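Local coordinates for protein toll (Drosophila melanogaster, PDB 4LXR) that serves as the cell-surface receptor for the processed cytokine Spaetzle, switching on Toll signalling in innate immunity and in dorsal-ventral patterning of the embryo, at residues A301-L306 with G323-K328; L330-L335 with H353-L358; R369-L374 with T391-R396; R400-R405 with N421-Q426. All coordinates share one frame; numbering follows the deposited sequence.

Contact 1. Residues A301-L306 with G323-K328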
# COMPACT_ATOMS: atom_id res chain seq x y z
N ALA A 301 -4.09 -23.56 -13.10
CA ALA A 301 -3.41 -24.49 -13.99
C ALA A 301 -3.56 -24.09 -15.47
O ALA A 301 -3.52 -24.95 -16.35
CB ALA A 301 -3.95 -25.89 -13.76
N GLU A 302 -3.72 -22.79 -15.73
CA GLU A 302 -3.97 -22.25 -17.08
C GLU A 302 -5.28 -22.78 -17.66
O GLU A 302 -5.36 -23.05 -18.85
CB GLU A 302 -2.83 -22.56 -18.05
CG GLU A 302 -1.46 -22.63 -17.44
CD GLU A 302 -0.89 -21.28 -17.18
OE1 GLU A 302 -0.89 -20.86 -16.00
OE2 GLU A 302 -0.42 -20.66 -18.16
N LEU A 303 -6.28 -22.95 -16.81
CA LEU A 303 -7.53 -23.55 -17.25
C LEU A 303 -8.18 -22.63 -18.28
O LEU A 303 -8.25 -21.40 -18.09
CB LEU A 303 -8.46 -23.77 -16.04
CG LEU A 303 -8.00 -24.84 -15.04
CD1 LEU A 303 -8.65 -24.64 -13.66
CD2 LEU A 303 -8.25 -26.26 -15.58
N GLN A 304 -8.63 -23.23 -19.38
CA GLN A 304 -9.21 -22.47 -20.49
C GLN A 304 -10.73 -22.39 -20.39
O GLN A 304 -11.34 -21.41 -20.82
CB GLN A 304 -8.79 -23.07 -21.84
CG GLN A 304 -7.44 -22.57 -22.33
CD GLN A 304 -6.95 -23.32 -23.54
OE1 GLN A 304 -5.95 -24.03 -23.48
NE2 GLN A 304 -7.65 -23.16 -24.67
N SER A 305 -11.33 -23.43 -19.82
CA SER A 305 -12.77 -23.48 -19.61
C SER A 305 -13.13 -24.55 -18.58
O SER A 305 -12.33 -25.44 -18.29
CB SER A 305 -13.50 -23.76 -20.93
OG SER A 305 -13.13 -25.01 -21.45
N LEU A 306 -14.33 -24.43 -18.01
CA LEU A 306 -14.83 -25.39 -17.03
C LEU A 306 -16.17 -25.96 -17.49
O LEU A 306 -16.96 -25.27 -18.14
CB LEU A 306 -15.00 -24.72 -15.67
CG LEU A 306 -13.76 -24.06 -15.07
CD1 LEU A 306 -14.11 -23.30 -13.78
CD2 LEU A 306 -12.65 -25.08 -14.84
N GLY A 323 -8.49 -17.98 -9.58
CA GLY A 323 -7.61 -16.94 -10.04
C GLY A 323 -6.45 -17.48 -10.85
O GLY A 323 -6.02 -18.62 -10.66
N ASP A 324 -5.97 -16.64 -11.78
CA ASP A 324 -4.79 -16.90 -12.59
C ASP A 324 -4.93 -18.08 -13.53
O ASP A 324 -4.01 -18.88 -13.68
CB ASP A 324 -3.53 -17.04 -11.72
CG ASP A 324 -3.25 -15.79 -10.91
OD1 ASP A 324 -2.63 -14.84 -11.44
OD2 ASP A 324 -3.66 -15.77 -9.73
N ASN A 325 -6.09 -18.18 -14.16
CA ASN A 325 -6.25 -19.15 -15.24
C ASN A 325 -6.41 -18.37 -16.53
O ASN A 325 -6.04 -17.20 -16.57
CB ASN A 325 -7.41 -20.10 -14.96
CG ASN A 325 -7.09 -21.03 -13.81
OD1 ASN A 325 -6.24 -21.91 -13.94
ND2 ASN A 325 -7.72 -20.82 -12.66
N LEU A 326 -6.95 -19.01 -17.57
CA LEU A 326 -7.15 -18.34 -18.86
C LEU A 326 -8.62 -18.30 -19.26
O LEU A 326 -8.95 -18.31 -20.45
CB LEU A 326 -6.33 -19.07 -19.95
CG LEU A 326 -4.81 -19.09 -19.72
CD1 LEU A 326 -4.10 -20.00 -20.74
CD2 LEU A 326 -4.24 -17.67 -19.76
N LEU A 327 -9.51 -18.24 -18.27
CA LEU A 327 -10.95 -18.36 -18.51
C LEU A 327 -11.50 -17.16 -19.28
O LEU A 327 -11.24 -16.02 -18.90
CB LEU A 327 -11.67 -18.54 -17.16
CG LEU A 327 -11.28 -19.79 -16.35
CD1 LEU A 327 -11.72 -19.71 -14.90
CD2 LEU A 327 -11.83 -21.06 -16.98
N LYS A 328 -12.23 -17.41 -20.37
CA LYS A 328 -12.87 -16.34 -21.15
C LYS A 328 -14.30 -16.09 -20.69
O LYS A 328 -14.80 -14.96 -20.81
CB LYS A 328 -12.87 -16.64 -22.64
CG LYS A 328 -11.51 -16.63 -23.31
CD LYS A 328 -11.61 -17.03 -24.78
CE LYS A 328 -10.23 -17.16 -25.40
NZ LYS A 328 -9.30 -16.08 -24.94
O HOH W 1 -1.38 -19.42 -13.84
O HOH W 2 -13.61 -19.92 -20.96
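Asn325 reaches across from 323-328 to 301-306, and each of its side-chain atoms meets Leu303 or its neighbours. CB lies 3.5 Å from Leu303 O. CG, anti to its own carbonyl carbon (chi1 -69°), faces the backbone N and CB of Leu303. OD1 then accepts two nearly straight hydrogen bonds, from Ala301 N at 2.8 Å and from Leu303 N at 3.1 Å, the second donor being tilted further out of the amide plane than the first. ND2 passes beside Leu303 CD1 and donates to Leu299 O and Leu322 O. This is the asparagine ladder of leucine-rich repeats, here joining LRR 8 to LRR 7; Asn349 repeats the step by accepting from Leu327 N. Next to the side chain, Leu326 N donates to Leu303 O at 2.8 Å, and further on Leu327 CD2 packs 4.0 Å from Leu306 CG. One water links Gln304 O to Lys328 N. Both ends of a buried amide are thus satisfied by main-chain groups, which fixes its flip and lets a polar side chain lie within the solenoid core among leucines.

Contact 2. Residues L330-L335 with H353-L358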
# COMPACT_ATOMS: atom_id res chain seq x y z
N LEU A 330 -17.69 -18.35 -18.09
CA LEU A 330 -18.07 -19.47 -17.24
C LEU A 330 -19.45 -19.93 -17.67
O LEU A 330 -20.28 -19.10 -18.01
CB LEU A 330 -18.12 -19.02 -15.78
CG LEU A 330 -16.81 -18.60 -15.13
CD1 LEU A 330 -17.06 -18.19 -13.69
CD2 LEU A 330 -15.80 -19.74 -15.20
N PRO A 331 -19.70 -21.25 -17.64
CA PRO A 331 -21.06 -21.71 -17.98
C PRO A 331 -22.02 -21.14 -16.95
O PRO A 331 -21.65 -21.02 -15.79
CB PRO A 331 -21.00 -23.23 -17.81
CG PRO A 331 -19.56 -23.57 -17.50
CD PRO A 331 -18.86 -22.32 -17.07
N ALA A 332 -23.23 -20.78 -17.37
CA ALA A 332 -24.23 -20.20 -16.48
C ALA A 332 -24.63 -21.09 -15.29
O ALA A 332 -25.06 -20.58 -14.26
CB ALA A 332 -25.49 -19.76 -17.29
N THR A 333 -24.50 -22.41 -15.43
CA THR A 333 -24.93 -23.33 -14.36
C THR A 333 -23.83 -23.68 -13.36
O THR A 333 -24.07 -24.40 -12.40
CB THR A 333 -25.53 -24.65 -14.92
OG1 THR A 333 -24.53 -25.36 -15.66
CG2 THR A 333 -26.76 -24.39 -15.81
N LEU A 334 -22.62 -23.16 -13.59
CA LEU A 334 -21.46 -23.55 -12.79
C LEU A 334 -21.69 -23.51 -11.28
O LEU A 334 -21.25 -24.42 -10.57
CB LEU A 334 -20.24 -22.69 -13.14
CG LEU A 334 -18.97 -23.21 -12.46
CD1 LEU A 334 -18.64 -24.62 -12.95
CD2 LEU A 334 -17.79 -22.28 -12.69
N LEU A 335 -22.38 -22.48 -10.81
CA LEU A 335 -22.54 -22.25 -9.37
C LEU A 335 -23.98 -22.39 -8.91
O LEU A 335 -24.36 -21.89 -7.85
CB LEU A 335 -22.01 -20.87 -8.98
CG LEU A 335 -20.55 -20.60 -9.33
CD1 LEU A 335 -20.21 -19.16 -9.08
CD2 LEU A 335 -19.60 -21.49 -8.53
N HIS A 353 -17.11 -11.81 -20.47
CA HIS A 353 -18.48 -11.71 -19.99
C HIS A 353 -18.86 -12.85 -19.03
O HIS A 353 -18.31 -13.95 -19.10
CB HIS A 353 -19.46 -11.69 -21.16
CG HIS A 353 -19.39 -12.90 -22.03
ND1 HIS A 353 -20.10 -14.05 -21.75
CD2 HIS A 353 -18.69 -13.15 -23.16
CE1 HIS A 353 -19.84 -14.96 -22.68
NE2 HIS A 353 -18.99 -14.43 -23.54
N LEU A 354 -19.79 -12.55 -18.13
CA LEU A 354 -20.34 -13.50 -17.19
C LEU A 354 -21.83 -13.58 -17.46
O LEU A 354 -22.46 -12.56 -17.69
CB LEU A 354 -20.11 -13.03 -15.76
CG LEU A 354 -18.67 -12.74 -15.35
CD1 LEU A 354 -18.63 -12.09 -14.00
CD2 LEU A 354 -17.86 -14.03 -15.36
N PRO A 355 -22.39 -14.80 -17.47
CA PRO A 355 -23.83 -14.91 -17.72
C PRO A 355 -24.60 -14.26 -16.59
O PRO A 355 -24.19 -14.38 -15.44
CB PRO A 355 -24.07 -16.42 -17.72
CG PRO A 355 -22.75 -17.01 -18.08
CD PRO A 355 -21.76 -16.12 -17.36
N ASP A 356 -25.69 -13.58 -16.94
CA ASP A 356 -26.53 -12.87 -15.99
C ASP A 356 -27.02 -13.74 -14.84
O ASP A 356 -27.26 -13.24 -13.73
CB ASP A 356 -27.73 -12.24 -16.72
CG ASP A 356 -27.40 -10.87 -17.31
OD1 ASP A 356 -26.32 -10.31 -16.99
OD2 ASP A 356 -28.22 -10.34 -18.08
N SER A 357 -27.18 -15.04 -15.09
CA SER A 357 -27.73 -15.95 -14.10
C SER A 357 -26.65 -16.67 -13.27
O SER A 357 -26.96 -17.50 -12.42
CB SER A 357 -28.66 -16.97 -14.79
OG SER A 357 -27.92 -17.98 -15.48
N LEU A 358 -25.39 -16.34 -13.50
CA LEU A 358 -24.30 -17.09 -12.87
C LEU A 358 -24.37 -17.05 -11.34
O LEU A 358 -24.12 -18.07 -10.67
CB LEU A 358 -22.93 -16.59 -13.37
CG LEU A 358 -21.69 -17.22 -12.73
CD1 LEU A 358 -21.56 -18.71 -13.08
CD2 LEU A 358 -20.42 -16.47 -13.12
O HOH W 3 -24.33 -20.59 -11.73
O HOH W 4 -25.41 -19.32 -8.81
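Leu358 turns CG anti to its backbone N (chi1 176°), whereas Leu330 holds CG anti to its carbonyl carbon; the second torsions, 66° in Leu358 and 180° in Leu330, then set the methyls, and the two side chains meet inside the solenoid with Leu358 CD2 3.8 Å from Leu330 CD1. The other methyl of Leu358, CD1, sits 3.6 Å from Pro331 O and also touches Leu334 CB and Leu335 CD1, each at 4.2 Å. Nearer the surface, the pyrrolidine ring of Pro355 presses on the preceding repeat: CG is 3.2 Å from Leu330 O, and CB packs on Ala332 CB at 3.7 Å, which Ser357 OG approaches as well. Each segment contains a type I beta turn, Pro331-Leu334 and Pro355-Leu358, so a leucine followed by a type I turn that starts at proline recurs in LRR 8 and LRR 9 on the outer side of the coil. Water takes the place of direct polar bonds between the turns. One molecule accepts from Leu335 N and lies 2.6 Å from Ala332 O and 2.7 Å from Leu358 O; a second is bonded to Leu358 O and weakly to Leu335 O. Direct contact is thus van der Waals packing, mostly between apolar groups, and solvent bridges main-chain polar groups at the turn edges.

Contact 3. Residues R369-L374 with T391-R396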
# COMPACT_ATOMS: atom_id res chain seq x y z
N ARG A 369 -14.05 -11.46 -6.26
CA ARG A 369 -12.85 -10.90 -6.87
C ARG A 369 -12.84 -11.13 -8.37
O ARG A 369 -12.70 -12.27 -8.84
CB ARG A 369 -11.59 -11.50 -6.24
CG ARG A 369 -11.57 -11.48 -4.72
CD ARG A 369 -11.39 -10.07 -4.16
NE ARG A 369 -10.12 -9.47 -4.58
CZ ARG A 369 -9.30 -8.80 -3.77
NH1 ARG A 369 -8.18 -8.28 -4.26
NH2 ARG A 369 -9.60 -8.64 -2.49
N LEU A 370 -13.00 -10.05 -9.13
CA LEU A 370 -13.02 -10.13 -10.58
C LEU A 370 -11.91 -9.29 -11.20
O LEU A 370 -11.92 -9.05 -12.41
CB LEU A 370 -14.38 -9.67 -11.12
CG LEU A 370 -15.56 -10.56 -10.73
CD1 LEU A 370 -16.91 -9.89 -11.06
CD2 LEU A 370 -15.42 -11.90 -11.45
N GLU A 371 -10.98 -8.81 -10.38
CA GLU A 371 -9.97 -7.87 -10.87
C GLU A 371 -9.09 -8.53 -11.94
O GLU A 371 -8.98 -9.76 -11.98
CB GLU A 371 -9.15 -7.26 -9.71
CG GLU A 371 -8.27 -8.26 -8.92
CD GLU A 371 -8.99 -8.88 -7.72
OE1 GLU A 371 -10.24 -8.97 -7.74
OE2 GLU A 371 -8.29 -9.27 -6.75
N ASP A 372 -8.48 -7.72 -12.80
CA ASP A 372 -7.57 -8.20 -13.85
C ASP A 372 -8.23 -9.15 -14.85
O ASP A 372 -7.78 -10.28 -15.10
CB ASP A 372 -6.27 -8.76 -13.25
CG ASP A 372 -5.45 -7.68 -12.55
OD1 ASP A 372 -4.85 -6.83 -13.24
OD2 ASP A 372 -5.44 -7.65 -11.31
N ASN A 373 -9.30 -8.63 -15.44
CA ASN A 373 -10.03 -9.32 -16.48
C ASN A 373 -10.38 -8.32 -17.58
O ASN A 373 -9.85 -7.22 -17.61
CB ASN A 373 -11.27 -9.99 -15.87
CG ASN A 373 -10.94 -11.36 -15.30
OD1 ASN A 373 -10.69 -12.30 -16.04
ND2 ASN A 373 -10.91 -11.47 -13.98
N LEU A 374 -11.26 -8.72 -18.48
CA LEU A 374 -11.59 -7.89 -19.63
C LEU A 374 -13.07 -7.62 -19.70
O LEU A 374 -13.63 -7.59 -20.78
CB LEU A 374 -11.16 -8.61 -20.91
CG LEU A 374 -9.67 -8.95 -21.01
CD1 LEU A 374 -9.41 -9.82 -22.22
CD2 LEU A 374 -8.82 -7.67 -21.06
N THR A 391 -17.60 -7.11 -0.16
CA THR A 391 -16.65 -6.43 -1.03
C THR A 391 -16.63 -6.99 -2.45
O THR A 391 -16.64 -8.21 -2.66
CB THR A 391 -15.22 -6.28 -0.44
OG1 THR A 391 -14.31 -7.14 -1.11
CG2 THR A 391 -15.20 -6.56 1.03
N LEU A 392 -16.65 -6.07 -3.42
CA LEU A 392 -16.63 -6.36 -4.84
C LEU A 392 -15.39 -5.71 -5.44
O LEU A 392 -15.21 -4.48 -5.35
CB LEU A 392 -17.90 -5.82 -5.52
CG LEU A 392 -18.01 -6.00 -7.04
CD1 LEU A 392 -17.92 -7.50 -7.42
CD2 LEU A 392 -19.31 -5.37 -7.61
N VAL A 393 -14.52 -6.52 -6.04
CA VAL A 393 -13.29 -6.01 -6.64
C VAL A 393 -13.31 -6.27 -8.14
O VAL A 393 -13.37 -7.42 -8.57
CB VAL A 393 -12.02 -6.64 -6.00
CG1 VAL A 393 -10.75 -5.99 -6.56
CG2 VAL A 393 -12.05 -6.50 -4.50
N MET A 394 -13.31 -5.18 -8.92
CA MET A 394 -13.36 -5.29 -10.37
C MET A 394 -12.32 -4.39 -11.00
O MET A 394 -12.50 -3.88 -12.12
CB MET A 394 -14.75 -4.95 -10.91
CG MET A 394 -15.85 -5.84 -10.33
SD MET A 394 -17.41 -5.63 -11.18
CE MET A 394 -17.03 -6.18 -12.83
N SER A 395 -11.22 -4.20 -10.26
CA SER A 395 -10.09 -3.40 -10.72
C SER A 395 -9.48 -3.93 -11.99
O SER A 395 -9.44 -5.14 -12.21
CB SER A 395 -9.01 -3.39 -9.64
OG SER A 395 -9.61 -3.17 -8.38
N ARG A 396 -8.99 -3.01 -12.82
CA ARG A 396 -8.26 -3.35 -14.03
C ARG A 396 -9.06 -4.31 -14.91
O ARG A 396 -8.61 -5.41 -15.25
CB ARG A 396 -6.87 -3.92 -13.69
CG ARG A 396 -5.91 -2.88 -13.06
CD ARG A 396 -4.60 -3.49 -12.56
NE ARG A 396 -4.87 -4.57 -11.61
CZ ARG A 396 -5.06 -4.40 -10.31
NH1 ARG A 396 -4.96 -3.21 -9.76
NH2 ARG A 396 -5.34 -5.44 -9.55
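Arg396 meets Asp372 side-on, two nitrogens to two oxygens: NE donates to OD1 of Asp372 at 2.8 Å, and NH2 of Arg396 to OD2 of Asp372, also at 2.8 Å. Both oxygens are approached on their syn sides, and the carboxylate and guanidinium planes are 29° apart. A second, provisional ion pair lies within 369-374: in the conformer described, one of two modelled for Arg369, NE and NH1 both donate to Glu371 OE2. Val393 of the next strand packs against both members of the pair. Its CG2 lies over one face of this Arg369 guanidinium, 3.5 Å from NE, while CG1 comes 3.2 Å from Glu371 OE1. Arg369 and Val393 form a parallel bridge between LRR 10 and LRR 11 on the stacked strands of the solenoid and point to the same face; the Arg369-Glu371 pair lies on that face, and Asp372-Arg396 comes just beyond the strand ends. The backbone sets the spacing: Leu370 N donates to Val393 O at 2.7 Å, and Asp372 N to Ser395 O at 2.8 Å. On the core side, Leu370 CD1 touches Met394 CE at 4.1 Å. Farther out, Ser395 OG is bonded to Asp419, and the Asn373 amide accepts from Leu351 N and donates to Leu346 O and Leu370 O.

Contact 4. Residues R400-R405 with N421-Q426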
# COMPACT_ATOMS: atom_id res chain seq x y z
N ARG A 400 -17.07 -0.03 -18.96
CA ARG A 400 -17.47 1.21 -19.61
C ARG A 400 -18.91 1.59 -19.21
O ARG A 400 -19.22 2.76 -19.05
CB ARG A 400 -17.30 1.09 -21.13
CG ARG A 400 -18.32 1.85 -21.96
CD ARG A 400 -17.66 2.80 -22.95
NE ARG A 400 -18.64 3.65 -23.64
CZ ARG A 400 -19.18 4.74 -23.11
NH1 ARG A 400 -18.84 5.13 -21.88
NH2 ARG A 400 -20.07 5.44 -23.80
N THR A 401 -19.77 0.60 -19.04
CA THR A 401 -21.13 0.90 -18.60
C THR A 401 -21.53 0.17 -17.33
O THR A 401 -21.11 -0.97 -17.08
CB THR A 401 -22.19 0.58 -19.67
OG1 THR A 401 -22.37 -0.84 -19.75
CG2 THR A 401 -21.77 1.13 -21.02
N ILE A 402 -22.35 0.84 -16.55
CA ILE A 402 -22.92 0.28 -15.34
C ILE A 402 -24.43 0.47 -15.42
O ILE A 402 -24.91 1.60 -15.43
CB ILE A 402 -22.39 0.99 -14.08
CG1 ILE A 402 -20.86 0.96 -14.07
CG2 ILE A 402 -22.97 0.34 -12.80
CD1 ILE A 402 -20.26 1.33 -12.73
N ASP A 403 -25.18 -0.63 -15.52
CA ASP A 403 -26.62 -0.54 -15.64
C ASP A 403 -27.20 0.24 -14.46
O ASP A 403 -26.69 0.16 -13.33
CB ASP A 403 -27.24 -1.92 -15.70
CG ASP A 403 -28.73 -1.86 -15.95
OD1 ASP A 403 -29.50 -1.72 -14.97
OD2 ASP A 403 -29.14 -1.94 -17.13
N SER A 404 -28.26 0.99 -14.71
CA SER A 404 -28.81 1.87 -13.69
C SER A 404 -29.36 1.07 -12.51
O SER A 404 -29.44 1.58 -11.40
CB SER A 404 -29.88 2.82 -14.27
OG SER A 404 -30.98 2.08 -14.78
N ARG A 405 -29.69 -0.20 -12.75
CA ARG A 405 -30.19 -1.06 -11.68
C ARG A 405 -29.17 -2.08 -11.17
O ARG A 405 -29.53 -2.99 -10.41
CB ARG A 405 -31.50 -1.75 -12.10
CG ARG A 405 -32.61 -0.76 -12.44
CD ARG A 405 -33.97 -1.41 -12.60
NE ARG A 405 -34.47 -2.01 -11.36
CZ ARG A 405 -34.96 -1.32 -10.33
NH1 ARG A 405 -34.99 0.01 -10.36
NH2 ARG A 405 -35.40 -1.96 -9.25
N ASN A 421 -10.49 1.43 -14.84
CA ASN A 421 -11.45 0.99 -15.83
C ASN A 421 -11.71 2.14 -16.80
O ASN A 421 -10.93 3.10 -16.84
CB ASN A 421 -12.73 0.50 -15.13
CG ASN A 421 -12.61 -0.94 -14.68
OD1 ASN A 421 -12.58 -1.84 -15.51
ND2 ASN A 421 -12.54 -1.17 -13.36
N ASP A 422 -12.78 2.06 -17.59
CA ASP A 422 -13.10 3.12 -18.55
C ASP A 422 -14.44 3.75 -18.21
O ASP A 422 -15.23 4.05 -19.10
CB ASP A 422 -13.14 2.57 -19.97
CG ASP A 422 -11.77 2.35 -20.55
OD1 ASP A 422 -10.97 3.31 -20.59
OD2 ASP A 422 -11.48 1.21 -20.98
N ILE A 423 -14.70 3.92 -16.92
CA ILE A 423 -15.99 4.40 -16.47
C ILE A 423 -16.13 5.91 -16.54
O ILE A 423 -15.38 6.64 -15.90
CB ILE A 423 -16.25 3.94 -15.03
CG1 ILE A 423 -16.15 2.42 -14.94
CG2 ILE A 423 -17.60 4.44 -14.56
CD1 ILE A 423 -15.95 1.90 -13.53
N ASP A 424 -17.10 6.38 -17.32
CA ASP A 424 -17.36 7.82 -17.37
C ASP A 424 -18.75 8.21 -16.84
O ASP A 424 -19.08 9.40 -16.74
CB ASP A 424 -17.12 8.38 -18.79
CG ASP A 424 -18.12 7.86 -19.82
OD1 ASP A 424 -18.94 6.97 -19.49
OD2 ASP A 424 -18.06 8.33 -20.98
N LEU A 425 -19.55 7.20 -16.51
CA LEU A 425 -20.94 7.39 -16.08
C LEU A 425 -21.78 8.22 -17.05
O LEU A 425 -22.86 8.71 -16.69
CB LEU A 425 -21.03 7.94 -14.65
CG LEU A 425 -20.44 7.06 -13.54
CD1 LEU A 425 -20.71 7.70 -12.18
CD2 LEU A 425 -21.00 5.63 -13.59
N GLN A 426 -21.27 8.38 -18.27
CA GLN A 426 -22.03 8.88 -19.41
C GLN A 426 -22.75 10.19 -19.12
O GLN A 426 -23.96 10.29 -19.33
CB GLN A 426 -23.02 7.81 -19.89
CG GLN A 426 -22.42 6.39 -19.85
CD GLN A 426 -23.21 5.39 -20.68
OE1 GLN A 426 -23.55 5.64 -21.83
NE2 GLN A 426 -23.50 4.24 -20.08
O HOH W 5 -20.09 4.59 -17.22
O HOH W 6 -22.63 3.77 -17.11
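Where LRR 11 passes LRR 12 on the coil of the leucine-rich-repeat solenoid, an Asx turn in 421-426 meets the short strand 401-402. Asp424 forms the turn, its OD1 accepting from Gln426 N at 3.0 Å, from well above the carboxylate plane. The same oxygen faces Arg400 of the preceding repeat: NH1 of Arg400 reaches OD1 of Asp424 at 3.0 Å in a salt bridge whose hydrogen bond is weak, bent to 131° at the hydrogen. Asp424 OD1 lies at the edge of the guanidinium, near its plane, while the carboxylate stands 79° to it. The Arg400 chain bends at chi2 on its way across.

Two waters join the backbones and a side chain. One donates to Arg400 O at 2.7 Å and accepts a weak bond from Leu425 N; the other accepts from Ile402 N and from Gln426 NE2, although the Gln426 side chain is poorly ordered. Gln426 NE2 also lies 3.7 Å from Thr401 CG2. Inward, the packing is loose: Ile402 CD1 stands 4.4 Å from both Ile423 CD1 and Leu425 CD2. This is largely a surface contact of charges and waters over an apolar base.

Asp422 pairs with Arg398, and Ile423 N donates to Asn456 OD1. Strand 401-402 runs parallel to strand 377-378 of the preceding turn, Ile402 rests on Phe407 and Phe442, and 421-426 leads from strand 415-417 towards helix 429-433.

Overall arrangement
The four contacts follow one another along the chain without overlap, linking LRR 7 with 8, 8 with 9, 10 with 11, and 11 with 12 in the extracellular solenoid. Contact 1 follows strands 296-299 and 319-321 of the stacked parallel ladder; contact 3 takes in the end of strand 367-369 and strand 391-393, whereas contacts 2 and 4 lie further round the coils. Centres of successive contacts are 15 to 16 Å apart, and those of contacts 1 and 4 about 27 Å. Contact 1 packs on contact 2 through Leu306, and contact 2 on contact 3 through Leu354 and Leu370; Asn421 probably bonds Met394 O between contacts 3 and 4. Together they bind consecutive coils into the curved receptor ectodomain.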